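Local coordinates for protein 1-carboxybiuret hydrolase subunit AtzE (Pseudomonas sp., PDB 6C62) that hydrolyses 1-carboxybiuret to urea-1,3-dicarboxylate and ammonia, an amidase-family step in the bacterial breakdown of atrazine, at residues G126-N131 with P392-M397; E130-G135 with D323-S328; F191-R196 with A225-D230; G218-Y223 with Q242-V247; A414-G419 with T450-L455. All blocks are in the same frame, centred on the assembly; numbering follows the deposited sequence.

Contact 1: residues G126-N131 with P392-M397; sequences GFTTEN and PCRPAM
Thr128 and Glu130, which both lie against the stem of Arg394, are tied to each other by a 2.8 Å hydrogen bond from Thr128 OG1 to Glu130 OE1. The bond uses the anti lone pair of OE1, and the other oxygen, OE2, accepts from the backbone N of Gly380, so both ends of the carboxylate are held. A threonine suits this place because its two branches do different work. OG1 stands between the backbone N and the carbonyl carbon (chi1 67°), where it meets Glu130, while Thr128 CG2 packs 3.9 Å from Arg394 CG. Arg394 thus offers methylenes to this contact. Its chain bends at chi3, and NH1 forms a salt bridge with Glu382; the gap of 4.8 Å between Glu130 OE1 and Arg394 NH1 probably allows no more than a general attraction of opposite charges.

Helix 393-396 follows directly on strand 389-392 of a two-stranded hairpin, with Pro392 as the N-cap residue, and it docks here on a loop beside the probable catalytic centre of the amidase fold. The side chain of Phe127 comes within about 4 Å of that of Ser174, by similarity the acyl-ester nucleophile.

The ring of Phe127 turns its edge to the helix backbone, so that Phe127 CD2 lies 3.3 Å from Arg394 O, near the ring plane. At the root of the side chain, Phe127 CB touches Met397 CB at 3.6 Å as the two side chains slide past each other in opposite directions. Flexible Met397 then bends at chi2 and chi3, leading away from Phe127, and also packs on Ile384 of the hairpin.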
# COMPACT_ATOMS: atom_id res chain seq x y z
N GLY A 126 -3.89 22.92 -0.84
CA GLY A 126 -4.72 24.13 -0.59
C GLY A 126 -5.98 24.12 -1.40
O GLY A 126 -6.04 23.43 -2.43
N PHE A 127 -7.02 24.81 -0.94
CA PHE A 127 -8.28 24.90 -1.67
C PHE A 127 -8.65 26.28 -2.15
O PHE A 127 -9.81 26.51 -2.48
CB PHE A 127 -9.39 24.41 -0.77
CG PHE A 127 -9.36 22.94 -0.52
CD1 PHE A 127 -9.44 22.06 -1.59
CD2 PHE A 127 -9.29 22.45 0.75
CE1 PHE A 127 -9.38 20.68 -1.36
CE2 PHE A 127 -9.31 21.06 1.00
CZ PHE A 127 -9.33 20.20 -0.07
N THR A 128 -7.70 27.21 -2.22
CA THR A 128 -8.04 28.61 -2.57
C THR A 128 -7.22 29.28 -3.68
O THR A 128 -7.59 30.35 -4.13
CB THR A 128 -7.92 29.46 -1.32
OG1 THR A 128 -6.54 29.53 -0.91
CG2 THR A 128 -8.83 28.89 -0.17
N THR A 129 -6.14 28.65 -4.14
CA THR A 129 -5.23 29.21 -5.15
C THR A 129 -4.83 30.66 -4.81
O THR A 129 -4.97 31.58 -5.62
CB THR A 129 -5.78 29.10 -6.60
OG1 THR A 129 -6.34 27.81 -6.78
CG2 THR A 129 -4.63 29.29 -7.64
N GLU A 130 -4.42 30.83 -3.57
CA GLU A 130 -3.81 32.05 -3.09
C GLU A 130 -2.31 31.79 -3.01
O GLU A 130 -1.76 31.48 -1.95
CB GLU A 130 -4.42 32.43 -1.74
CG GLU A 130 -5.90 32.86 -1.89
CD GLU A 130 -6.59 33.10 -0.54
OE1 GLU A 130 -6.94 32.10 0.20
OE2 GLU A 130 -6.79 34.30 -0.25
N ASN A 131 -1.66 31.87 -4.15
CA ASN A 131 -0.28 31.48 -4.29
C ASN A 131 0.61 32.69 -3.97
O ASN A 131 0.55 33.76 -4.68
CB ASN A 131 -0.06 30.95 -5.71
CG ASN A 131 1.33 30.32 -5.89
OD1 ASN A 131 2.39 30.98 -5.64
ND2 ASN A 131 1.37 29.04 -6.29
N PRO A 392 -11.11 27.23 9.98
CA PRO A 392 -10.12 27.84 9.08
C PRO A 392 -10.62 27.69 7.63
O PRO A 392 -11.04 26.60 7.20
CB PRO A 392 -8.81 27.09 9.37
CG PRO A 392 -9.22 25.78 10.02
CD PRO A 392 -10.59 26.03 10.68
N CYS A 393 -10.57 28.80 6.89
CA CYS A 393 -11.10 28.87 5.54
C CYS A 393 -10.46 27.85 4.60
O CYS A 393 -11.16 27.20 3.86
CB CYS A 393 -10.81 30.25 4.98
SG CYS A 393 -11.37 30.51 3.28
N ARG A 394 -9.14 27.80 4.58
CA ARG A 394 -8.41 27.02 3.62
C ARG A 394 -8.76 25.52 3.69
O ARG A 394 -9.28 25.04 2.72
CB ARG A 394 -6.88 27.36 3.60
CG ARG A 394 -6.67 28.81 3.12
CD ARG A 394 -5.21 29.23 2.90
NE ARG A 394 -4.52 29.32 4.18
CZ ARG A 394 -4.57 30.39 5.00
NH1 ARG A 394 -5.22 31.54 4.68
NH2 ARG A 394 -3.93 30.34 6.17
N PRO A 395 -8.63 24.85 4.84
CA PRO A 395 -9.10 23.43 4.90
C PRO A 395 -10.60 23.24 4.74
O PRO A 395 -11.07 22.25 4.19
CB PRO A 395 -8.69 23.00 6.28
CG PRO A 395 -7.53 23.89 6.60
CD PRO A 395 -7.87 25.23 6.05
N ALA A 396 -11.37 24.19 5.25
CA ALA A 396 -12.84 24.04 5.27
C ALA A 396 -13.51 23.91 3.92
O ALA A 396 -14.59 23.30 3.86
CB ALA A 396 -13.48 25.19 5.99
N MET A 397 -12.93 24.53 2.87
CA MET A 397 -13.52 24.46 1.53
C MET A 397 -13.72 22.99 1.07
O MET A 397 -14.57 22.72 0.23
CB MET A 397 -12.65 25.23 0.51
CG MET A 397 -12.73 26.77 0.56
SD MET A 397 -14.43 27.39 0.41
CE MET A 397 -14.68 27.73 2.12

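Contact 2: residues E130-G135 with D323-S328; sequences ENTHYG and DFEPLS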
# COMPACT_ATOMS: atom_id res chain seq x y z
N GLU A 130 -4.42 30.83 -3.57
CA GLU A 130 -3.81 32.05 -3.09
C GLU A 130 -2.31 31.79 -3.01
O GLU A 130 -1.76 31.48 -1.95
CB GLU A 130 -4.42 32.43 -1.74
CG GLU A 130 -5.90 32.86 -1.89
CD GLU A 130 -6.59 33.10 -0.54
OE1 GLU A 130 -6.94 32.10 0.20
OE2 GLU A 130 -6.79 34.30 -0.25
N ASN A 131 -1.66 31.87 -4.15
CA ASN A 131 -0.28 31.48 -4.29
C ASN A 131 0.61 32.69 -3.97
O ASN A 131 0.55 33.76 -4.68
CB ASN A 131 -0.06 30.95 -5.71
CG ASN A 131 1.33 30.32 -5.89
OD1 ASN A 131 2.39 30.98 -5.64
ND2 ASN A 131 1.37 29.04 -6.29
N THR A 132 1.46 32.57 -2.96
CA THR A 132 2.35 33.69 -2.59
C THR A 132 3.38 34.05 -3.70
O THR A 132 3.69 35.20 -3.89
CB THR A 132 3.07 33.40 -1.24
OG1 THR A 132 2.11 33.20 -0.23
CG2 THR A 132 4.03 34.52 -0.78
N HIS A 133 3.88 33.09 -4.46
CA HIS A 133 4.94 33.33 -5.40
C HIS A 133 4.34 33.94 -6.69
O HIS A 133 4.90 34.90 -7.22
CB HIS A 133 5.67 32.06 -5.79
CG HIS A 133 5.98 31.13 -4.66
ND1 HIS A 133 6.71 31.50 -3.56
CD2 HIS A 133 5.69 29.81 -4.49
CE1 HIS A 133 6.84 30.48 -2.75
NE2 HIS A 133 6.24 29.42 -3.30
N TYR A 134 3.23 33.37 -7.19
CA TYR A 134 2.66 33.73 -8.46
C TYR A 134 1.46 34.67 -8.38
O TYR A 134 0.96 35.09 -9.41
CB TYR A 134 2.29 32.44 -9.26
CG TYR A 134 3.51 31.65 -9.54
CD1 TYR A 134 4.42 32.08 -10.46
CD2 TYR A 134 3.82 30.54 -8.79
CE1 TYR A 134 5.60 31.33 -10.71
CE2 TYR A 134 4.96 29.84 -9.00
CZ TYR A 134 5.87 30.26 -9.94
OH TYR A 134 7.03 29.56 -10.10
N GLY A 135 0.99 34.95 -7.18
CA GLY A 135 -0.20 35.72 -6.95
C GLY A 135 -1.47 34.88 -6.97
O GLY A 135 -1.48 33.75 -7.52
N ASP A 323 11.98 28.56 1.02
CA ASP A 323 11.51 28.62 -0.36
C ASP A 323 10.15 28.03 -0.64
O ASP A 323 9.65 28.18 -1.75
CB ASP A 323 12.54 27.97 -1.23
CG ASP A 323 13.87 28.78 -1.31
OD1 ASP A 323 13.90 29.97 -0.92
OD2 ASP A 323 14.85 28.21 -1.78
N PHE A 324 9.51 27.43 0.38
CA PHE A 324 8.13 26.97 0.21
C PHE A 324 7.14 28.14 0.35
O PHE A 324 7.47 29.19 0.90
CB PHE A 324 7.79 25.88 1.26
CG PHE A 324 8.40 24.53 0.99
CD1 PHE A 324 9.76 24.31 1.15
CD2 PHE A 324 7.60 23.48 0.53
CE1 PHE A 324 10.29 23.06 0.92
CE2 PHE A 324 8.15 22.23 0.34
CZ PHE A 324 9.47 22.02 0.51
N GLU A 325 5.91 27.87 -0.07
CA GLU A 325 4.72 28.70 0.19
C GLU A 325 4.52 28.85 1.70
O GLU A 325 4.26 27.87 2.40
CB GLU A 325 3.50 28.00 -0.45
CG GLU A 325 2.13 28.47 -0.01
CD GLU A 325 1.90 29.93 -0.38
OE1 GLU A 325 1.69 30.16 -1.59
OE2 GLU A 325 1.97 30.79 0.54
N PRO A 326 4.66 30.09 2.22
CA PRO A 326 4.50 30.26 3.72
C PRO A 326 3.13 29.87 4.25
O PRO A 326 3.03 29.47 5.38
CB PRO A 326 4.84 31.75 3.95
CG PRO A 326 5.80 32.04 2.81
CD PRO A 326 5.18 31.32 1.60
N LEU A 327 2.08 29.89 3.42
CA LEU A 327 0.75 29.44 3.89
C LEU A 327 0.58 27.95 4.04
O LEU A 327 -0.42 27.52 4.57
CB LEU A 327 -0.35 29.95 2.95
CG LEU A 327 -0.47 31.51 2.97
CD1 LEU A 327 -1.51 32.00 1.96
CD2 LEU A 327 -0.78 32.04 4.40
N SER A 328 1.48 27.15 3.53
CA SER A 328 1.31 25.71 3.66
C SER A 328 2.52 25.00 4.16
O SER A 328 2.44 23.85 4.48
CB SER A 328 0.85 25.11 2.31
OG SER A 328 1.82 25.44 1.33
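Thr132 meets the carboxylate of Glu325 with two donors, one for each oxygen. Its backbone N bonds Glu325 OE1 at 2.8 Å, almost straight at 175°, and its hydroxyl OG1 makes a short 2.5 Å bond to Glu325 OE2; both use syn lone pairs. The anti lone pair of OE2 takes a third donor from within its own loop, Leu327 N at 3.0 Å. Glu325 reaches this position by placing CG anti to its backbone N (chi1 165°) and then bending at chi2. Pro326 CD lies against Thr132 OG1, and Leu327 CD1 is 4.0 Å from Glu130 O.

One shell out, Asn131 forms an Asx turn: its OD1 accepts from His133 N at 2.8 Å and also from Tyr134 N, consistent with the tight turn that presents Thr132 to Glu325. From outside the two segments, Glu122 accepts from His133 NE2 with one oxygen and from Glu325 N with the other, and so bridges the two loops. An alanine in place of Glu325 would probably leave Thr132 N, Thr132 OG1 and Leu327 N without their shared acceptor. Three donors converging on one buried carboxylate are likely to stabilise its negative charge where the 323-328 loop, between helices 314-319 and 329-336, meets the turn.

Contact 3: residues F191-R196 with A225-D230; sequences FGRLSR and AMQGPD
Arg193 and Gln227 approach at a slant, the guanidinium and amide planes 63° apart. Arg193 NH2 stops 3.8 Å from Gln227 OE1, and a water in the guanidinium plane completes the link: it accepts from Arg193 NH2 and donates to Gln227 OE1, each at 2.7 Å. The long polar groups have further partners, since Arg193 NH1 forms a salt bridge with Glu437, while Gln242 accepts from Arg193 NH2 and donates its backbone N to Gln227 OE1.

Leu194 crosses Met226 obliquely, its CD1 4.0 Å from Met226 CE. Leu194 CD2 instead rests 3.7 Å from Met226 O, so the forked leucine touches both the terminal methyl and the carbonyl oxygen of Met226. Met226, bent at chi3, also packs on Leu103 and Leu107 of helix 102-109.

The contact joins the connection between two neighbouring antiparallel strands of the central sheet, 185-188 and 208-213, to the end of helix 216-226, where Gln227 leaves the helix. Two more waters bridge the backbones here; one accepts from Ser195 N and donates to both Met226 O and Gly228 O. Gly228 has phi 143°, a value that a side chain would hardly tolerate.

Ser195 and Asp230 point at each other, Ser195 OG and Asp230 CG each standing anti to their own backbone N (chi1 174° for the serine). Ser195 OG donates 2.6 Å to the anti lone pair of Asp230 OD2, an oxygen that also forms a salt bridge with Arg197.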
# COMPACT_ATOMS: atom_id res chain seq x y z
N PHE A 191 -10.82 6.84 -9.02
CA PHE A 191 -9.40 6.66 -8.76
C PHE A 191 -8.86 5.51 -9.63
O PHE A 191 -9.41 4.40 -9.63
CB PHE A 191 -9.16 6.35 -7.28
CG PHE A 191 -7.71 6.35 -6.90
CD1 PHE A 191 -7.03 7.54 -6.65
CD2 PHE A 191 -7.01 5.19 -6.97
CE1 PHE A 191 -5.68 7.56 -6.39
CE2 PHE A 191 -5.62 5.18 -6.75
CZ PHE A 191 -4.95 6.39 -6.46
N GLY A 192 -7.81 5.77 -10.37
CA GLY A 192 -7.18 4.79 -11.26
C GLY A 192 -7.73 4.72 -12.65
O GLY A 192 -7.29 3.88 -13.42
N ARG A 193 -8.66 5.61 -13.01
CA ARG A 193 -9.17 5.65 -14.36
C ARG A 193 -8.21 6.28 -15.38
O ARG A 193 -8.00 5.76 -16.46
CB ARG A 193 -10.51 6.42 -14.34
CG ARG A 193 -11.13 6.68 -15.69
CD ARG A 193 -11.69 5.44 -16.37
NE ARG A 193 -13.00 5.09 -15.81
CZ ARG A 193 -13.77 4.10 -16.26
NH1 ARG A 193 -14.96 3.88 -15.72
NH2 ARG A 193 -13.35 3.30 -17.20
N LEU A 194 -7.75 7.50 -15.06
CA LEU A 194 -6.94 8.30 -15.95
C LEU A 194 -5.47 8.32 -15.51
O LEU A 194 -5.14 8.52 -14.32
CB LEU A 194 -7.50 9.71 -16.06
CG LEU A 194 -8.85 9.95 -16.65
CD1 LEU A 194 -9.07 11.43 -16.87
CD2 LEU A 194 -9.03 9.24 -18.00
N SER A 195 -4.60 8.10 -16.49
CA SER A 195 -3.15 7.94 -16.24
C SER A 195 -2.56 9.19 -15.61
O SER A 195 -2.84 10.34 -16.07
CB SER A 195 -2.40 7.68 -17.53
OG SER A 195 -1.00 7.67 -17.25
N ARG A 196 -1.76 8.99 -14.60
CA ARG A 196 -1.12 10.11 -13.90
C ARG A 196 0.31 10.35 -14.40
O ARG A 196 1.00 11.21 -13.90
CB ARG A 196 -1.09 9.81 -12.39
CG ARG A 196 -2.47 9.72 -11.83
CD ARG A 196 -2.55 9.55 -10.32
NE ARG A 196 -1.65 8.53 -9.75
CZ ARG A 196 -1.64 8.19 -8.47
NH1 ARG A 196 -2.51 8.74 -7.60
NH2 ARG A 196 -0.80 7.29 -8.05
N ALA A 225 -11.64 11.08 -24.75
CA ALA A 225 -10.34 11.24 -25.38
C ALA A 225 -9.15 10.80 -24.52
O ALA A 225 -8.14 10.29 -25.07
CB ALA A 225 -10.17 12.71 -25.81
N MET A 226 -9.28 10.99 -23.21
CA MET A 226 -8.20 10.73 -22.26
C MET A 226 -8.13 9.27 -21.70
O MET A 226 -7.14 8.84 -21.15
CB MET A 226 -8.37 11.72 -21.11
CG MET A 226 -8.00 13.11 -21.54
SD MET A 226 -7.83 14.24 -20.11
CE MET A 226 -9.52 14.38 -19.59
N GLN A 227 -9.21 8.55 -21.86
CA GLN A 227 -9.34 7.19 -21.31
C GLN A 227 -8.41 6.19 -21.97
O GLN A 227 -8.09 6.34 -23.15
CB GLN A 227 -10.74 6.67 -21.52
CG GLN A 227 -11.80 7.14 -20.54
CD GLN A 227 -13.06 6.29 -20.70
OE1 GLN A 227 -12.99 5.10 -20.48
NE2 GLN A 227 -14.18 6.90 -21.10
N GLY A 228 -8.00 5.17 -21.22
CA GLY A 228 -7.23 4.08 -21.78
C GLY A 228 -6.18 3.60 -20.80
O GLY A 228 -5.60 4.42 -20.06
N PRO A 229 -5.88 2.30 -20.82
CA PRO A 229 -4.80 1.77 -19.98
C PRO A 229 -3.46 2.40 -20.29
O PRO A 229 -3.25 2.90 -21.37
CB PRO A 229 -4.77 0.27 -20.30
CG PRO A 229 -5.48 0.13 -21.59
CD PRO A 229 -6.41 1.28 -21.76
N ASP A 230 -2.60 2.45 -19.28
CA ASP A 230 -1.25 2.90 -19.43
C ASP A 230 -0.40 2.00 -18.53
O ASP A 230 -0.27 2.26 -17.30
CB ASP A 230 -1.14 4.34 -18.98
CG ASP A 230 0.27 4.90 -19.12
OD1 ASP A 230 1.15 4.16 -19.62
OD2 ASP A 230 0.49 6.08 -18.73
O HOH W 1 -11.37 3.50 -19.04
O HOH W 2 -9.08 5.10 -18.64
O HOH W 3 -6.05 7.34 -19.08

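Contact 4: residues G218-Y223 with Q242-V247; sequences GLALAY and QPSVPV
Tyr223 turns the edge of its ring to the 242-247 loop: Ser244 OG lies near the ring plane, 3.5 Å from Tyr223 CD2. Farther along the edge a water, also in the plane, is 2.6 Å from Tyr223 OH and donates to Gln242 O, linking the phenol to the start of the loop. Tyr223 CG stands anti to the backbone N (chi1 170°), on the side of the loop.

Ser244 OG is also 3.5 Å from Ala220 CB, but its hydrogen-bond partner is Asp224 OD1. The other oxygen of Asp224 takes Val245 N, so this one carboxylate fastens the loop to the helix, while the direct contacts between the 218-223 and 242-247 side chains are packing.

Helix 216-226 lies on the central sheet, where Leu219 packs on strands 185-188 and 208-213; the loop leading toward strand 257-260 folds back against the helix at Ala220. Alanine suits that spot because a single methyl lets the loop come within 5.5 Å between Ala220 CA and Val245 CA. Val245 is the bulky partner: its CG2 approaches Ala220 CB at 3.8 Å. Val245 CG2 also lies 3.9 Å from Leu221 CD2, which comes back to the loop although Leu221 CB points away from it.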
# COMPACT_ATOMS: atom_id res chain seq x y z
N GLY A 218 -18.59 18.89 -22.92
CA GLY A 218 -17.14 19.13 -22.81
C GLY A 218 -16.46 18.14 -21.91
O GLY A 218 -15.41 17.61 -22.26
N LEU A 219 -17.05 17.88 -20.71
CA LEU A 219 -16.51 16.87 -19.83
C LEU A 219 -16.45 15.52 -20.51
O LEU A 219 -15.38 14.85 -20.49
CB LEU A 219 -17.31 16.75 -18.56
CG LEU A 219 -17.36 17.89 -17.59
CD1 LEU A 219 -18.21 17.44 -16.43
CD2 LEU A 219 -16.01 18.40 -17.12
N ALA A 220 -17.55 15.10 -21.13
CA ALA A 220 -17.66 13.74 -21.69
C ALA A 220 -16.70 13.53 -22.82
O ALA A 220 -16.04 12.48 -22.90
CB ALA A 220 -19.10 13.42 -22.12
N LEU A 221 -16.60 14.53 -23.70
CA LEU A 221 -15.70 14.44 -24.88
C LEU A 221 -14.24 14.36 -24.44
O LEU A 221 -13.50 13.57 -25.00
CB LEU A 221 -15.84 15.67 -25.83
CG LEU A 221 -17.15 15.70 -26.62
CD1 LEU A 221 -17.43 17.10 -27.07
CD2 LEU A 221 -17.12 14.79 -27.80
N ALA A 222 -13.86 15.17 -23.44
CA ALA A 222 -12.46 15.22 -22.99
C ALA A 222 -12.12 13.93 -22.26
O ALA A 222 -11.08 13.33 -22.47
CB ALA A 222 -12.27 16.43 -22.12
N TYR A 223 -13.03 13.52 -21.38
CA TYR A 223 -12.91 12.24 -20.66
C TYR A 223 -12.75 11.07 -21.64
O TYR A 223 -11.80 10.30 -21.52
CB TYR A 223 -14.10 12.05 -19.74
CG TYR A 223 -14.26 10.70 -19.12
CD1 TYR A 223 -13.24 10.13 -18.39
CD2 TYR A 223 -15.43 9.97 -19.28
CE1 TYR A 223 -13.39 8.85 -17.81
CE2 TYR A 223 -15.64 8.75 -18.66
CZ TYR A 223 -14.57 8.17 -17.95
OH TYR A 223 -14.72 6.94 -17.40
N GLN A 242 -14.33 2.86 -21.77
CA GLN A 242 -15.78 2.76 -21.59
C GLN A 242 -16.37 4.12 -21.99
O GLN A 242 -16.47 5.05 -21.16
CB GLN A 242 -16.12 2.45 -20.12
CG GLN A 242 -15.64 1.09 -19.60
CD GLN A 242 -16.07 0.87 -18.14
OE1 GLN A 242 -15.58 1.53 -17.21
NE2 GLN A 242 -17.00 -0.04 -17.94
N PRO A 243 -16.73 4.27 -23.28
CA PRO A 243 -17.11 5.63 -23.74
C PRO A 243 -18.37 6.17 -23.06
O PRO A 243 -19.31 5.47 -22.87
CB PRO A 243 -17.31 5.46 -25.26
CG PRO A 243 -16.56 4.20 -25.62
CD PRO A 243 -16.67 3.30 -24.41
N SER A 244 -18.34 7.43 -22.65
CA SER A 244 -19.49 8.10 -22.06
C SER A 244 -20.32 8.92 -23.05
O SER A 244 -21.53 9.11 -22.85
CB SER A 244 -19.01 9.02 -20.94
OG SER A 244 -18.18 10.09 -21.49
N VAL A 245 -19.69 9.42 -24.12
CA VAL A 245 -20.37 10.31 -25.06
C VAL A 245 -21.62 9.68 -25.70
O VAL A 245 -22.64 10.32 -25.71
CB VAL A 245 -19.42 10.88 -26.14
CG1 VAL A 245 -20.20 11.58 -27.30
CG2 VAL A 245 -18.45 11.88 -25.50
N PRO A 246 -21.56 8.40 -26.14
CA PRO A 246 -22.74 7.80 -26.79
C PRO A 246 -23.98 7.69 -25.92
O PRO A 246 -25.08 7.63 -26.44
CB PRO A 246 -22.25 6.39 -27.18
CG PRO A 246 -20.78 6.48 -27.28
CD PRO A 246 -20.39 7.53 -26.26
N VAL A 247 -23.81 7.64 -24.60
CA VAL A 247 -24.98 7.48 -23.72
C VAL A 247 -25.29 8.73 -22.90
O VAL A 247 -26.16 8.70 -22.00
CB VAL A 247 -24.80 6.23 -22.78
CG1 VAL A 247 -24.65 4.95 -23.62
CG2 VAL A 247 -23.58 6.37 -21.83
O HOH W 4 -16.84 5.69 -18.38

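Contact 5: residues A414-G419 with T450-L455; sequences APTWPG and TGIARL
The backbone of Arg454 and the indole N-H of Trp417, with Pro415 and Ala453, make the tight part of this contact. Trp417 NE1 donates to Arg454 O at 2.8 Å and 166°; the oxygen lies in the indole plane, while the N-H comes from above the carbonyl plane. Arg454 N in turn bonds Pro415 O at 3.0 Å, and that oxygen also takes a CA-H contact from Ala453. The Pro415 ring adds apolar packing, with CD on Ala453 CB and CG on Leu455 CD1, and Ala414 CB and Ala453 CB meet at 4.1 Å. These interactions join the end of strand 411-416 to the chain that leaves helix 437-449 through the Schellman motif at Gly451.

The Arg454 side chain forms the looser side. It stretches from CG to NE, and Trp417 CD1 sits 4.0 Å above the centre of its guanidinium, the planes 39° apart. Arg454 NH1 bonds Gly451 O at 2.9 Å, and a water links Trp417 N to Ile452 O, touching NH1 only weakly.

A phenylalanine at Trp417 would probably leave Arg454 O without its N-H donor and the ring freer to turn. The indole therefore serves twice, as donor to a backbone oxygen and with one ring carbon, CD1, over a charge that is likely to be tempered by Gly451 O.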
# COMPACT_ATOMS: atom_id res chain seq x y z
N ALA A 414 -21.60 19.87 -10.87
CA ALA A 414 -22.53 20.61 -11.72
C ALA A 414 -22.76 22.03 -11.16
O ALA A 414 -23.10 22.17 -9.98
CB ALA A 414 -23.85 19.88 -11.79
N PRO A 415 -22.56 23.07 -11.98
CA PRO A 415 -22.64 24.47 -11.50
C PRO A 415 -24.11 24.96 -11.40
O PRO A 415 -24.86 24.77 -12.36
CB PRO A 415 -21.86 25.24 -12.54
CG PRO A 415 -22.08 24.45 -13.80
CD PRO A 415 -22.15 22.99 -13.38
N THR A 416 -24.51 25.45 -10.24
CA THR A 416 -25.85 25.98 -10.00
C THR A 416 -25.76 27.38 -9.38
O THR A 416 -24.67 27.85 -8.97
CB THR A 416 -26.70 25.09 -9.07
OG1 THR A 416 -26.24 25.26 -7.74
CG2 THR A 416 -26.60 23.59 -9.42
N TRP A 417 -26.91 28.07 -9.38
CA TRP A 417 -26.95 29.51 -9.11
C TRP A 417 -28.09 29.74 -8.10
O TRP A 417 -29.16 30.15 -8.49
CB TRP A 417 -27.14 30.30 -10.40
CG TRP A 417 -25.96 30.10 -11.32
CD1 TRP A 417 -25.79 29.10 -12.23
CD2 TRP A 417 -24.79 30.88 -11.38
NE1 TRP A 417 -24.60 29.24 -12.87
CE2 TRP A 417 -23.95 30.32 -12.36
CE3 TRP A 417 -24.34 32.01 -10.67
CZ2 TRP A 417 -22.68 30.85 -12.66
CZ3 TRP A 417 -23.10 32.56 -11.00
CH2 TRP A 417 -22.29 31.97 -11.98
N PRO A 418 -27.85 29.44 -6.81
CA PRO A 418 -28.92 29.64 -5.82
C PRO A 418 -29.24 31.15 -5.53
O PRO A 418 -28.38 32.04 -5.67
CB PRO A 418 -28.40 28.86 -4.58
CG PRO A 418 -26.92 28.89 -4.72
CD PRO A 418 -26.57 29.05 -6.19
N GLY A 419 -30.50 31.39 -5.15
CA GLY A 419 -31.05 32.73 -5.05
C GLY A 419 -30.55 33.72 -4.02
O GLY A 419 -30.53 34.93 -4.28
N THR A 450 -32.56 20.95 -18.23
CA THR A 450 -33.60 21.68 -17.56
C THR A 450 -33.17 23.08 -17.19
O THR A 450 -33.96 23.84 -16.69
CB THR A 450 -34.07 20.96 -16.30
OG1 THR A 450 -33.01 20.96 -15.33
CG2 THR A 450 -34.50 19.51 -16.64
N GLY A 451 -31.91 23.46 -17.37
CA GLY A 451 -31.49 24.84 -17.08
C GLY A 451 -31.04 25.07 -15.66
O GLY A 451 -30.58 26.18 -15.35
N ILE A 452 -31.10 24.04 -14.81
CA ILE A 452 -30.68 24.10 -13.41
C ILE A 452 -29.15 24.23 -13.25
O ILE A 452 -28.67 24.97 -12.39
CB ILE A 452 -31.14 22.86 -12.64
CG1 ILE A 452 -32.69 22.83 -12.56
CG2 ILE A 452 -30.54 22.81 -11.24
CD1 ILE A 452 -33.30 24.08 -11.93
N ALA A 453 -28.40 23.47 -14.05
CA ALA A 453 -26.94 23.55 -14.11
C ALA A 453 -26.53 24.28 -15.37
O ALA A 453 -26.88 23.85 -16.48
CB ALA A 453 -26.32 22.15 -14.07
N ARG A 454 -25.75 25.35 -15.20
CA ARG A 454 -25.32 26.18 -16.33
C ARG A 454 -24.17 27.08 -15.93
O ARG A 454 -23.91 27.27 -14.77
CB ARG A 454 -26.49 27.04 -16.82
CG ARG A 454 -27.08 27.92 -15.73
CD ARG A 454 -28.27 28.75 -16.24
NE ARG A 454 -28.62 29.81 -15.30
CZ ARG A 454 -29.29 29.64 -14.15
NH1 ARG A 454 -29.71 28.43 -13.70
NH2 ARG A 454 -29.49 30.71 -13.38
N LEU A 455 -23.50 27.66 -16.90
CA LEU A 455 -22.50 28.71 -16.68
C LEU A 455 -23.18 30.06 -16.76
O LEU A 455 -24.30 30.15 -17.19
CB LEU A 455 -21.41 28.68 -17.78
CG LEU A 455 -20.14 27.86 -17.48
CD1 LEU A 455 -20.47 26.41 -17.43
CD2 LEU A 455 -19.02 28.14 -18.47
O HOH W 5 -29.18 27.11 -10.71

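Contacts 1 and 2 start from the same stretch of chain, around strand 130-131, and share Glu130 and Asn131; their centres lie 12 Å apart and they touch where Arg394 packs on Leu327. Contacts 3 and 4 both use one helix, 216-226, and their segments alternate along the chain, joined through Gln242. The centres of contacts 3 and 4 are 13 Å apart. These two fall between the halves of contacts 1 and 2 in sequence, yet lie about 28 to 36 Å away, centre to centre. Contact 5 comes last, at the end of strand 411-416, its centre 21 Å from that of contact 4. Contacts 3 to 5 join loops and helix ends that adjoin the central mixed sheet, whereas contact 1 lies nearest the probable catalytic serines.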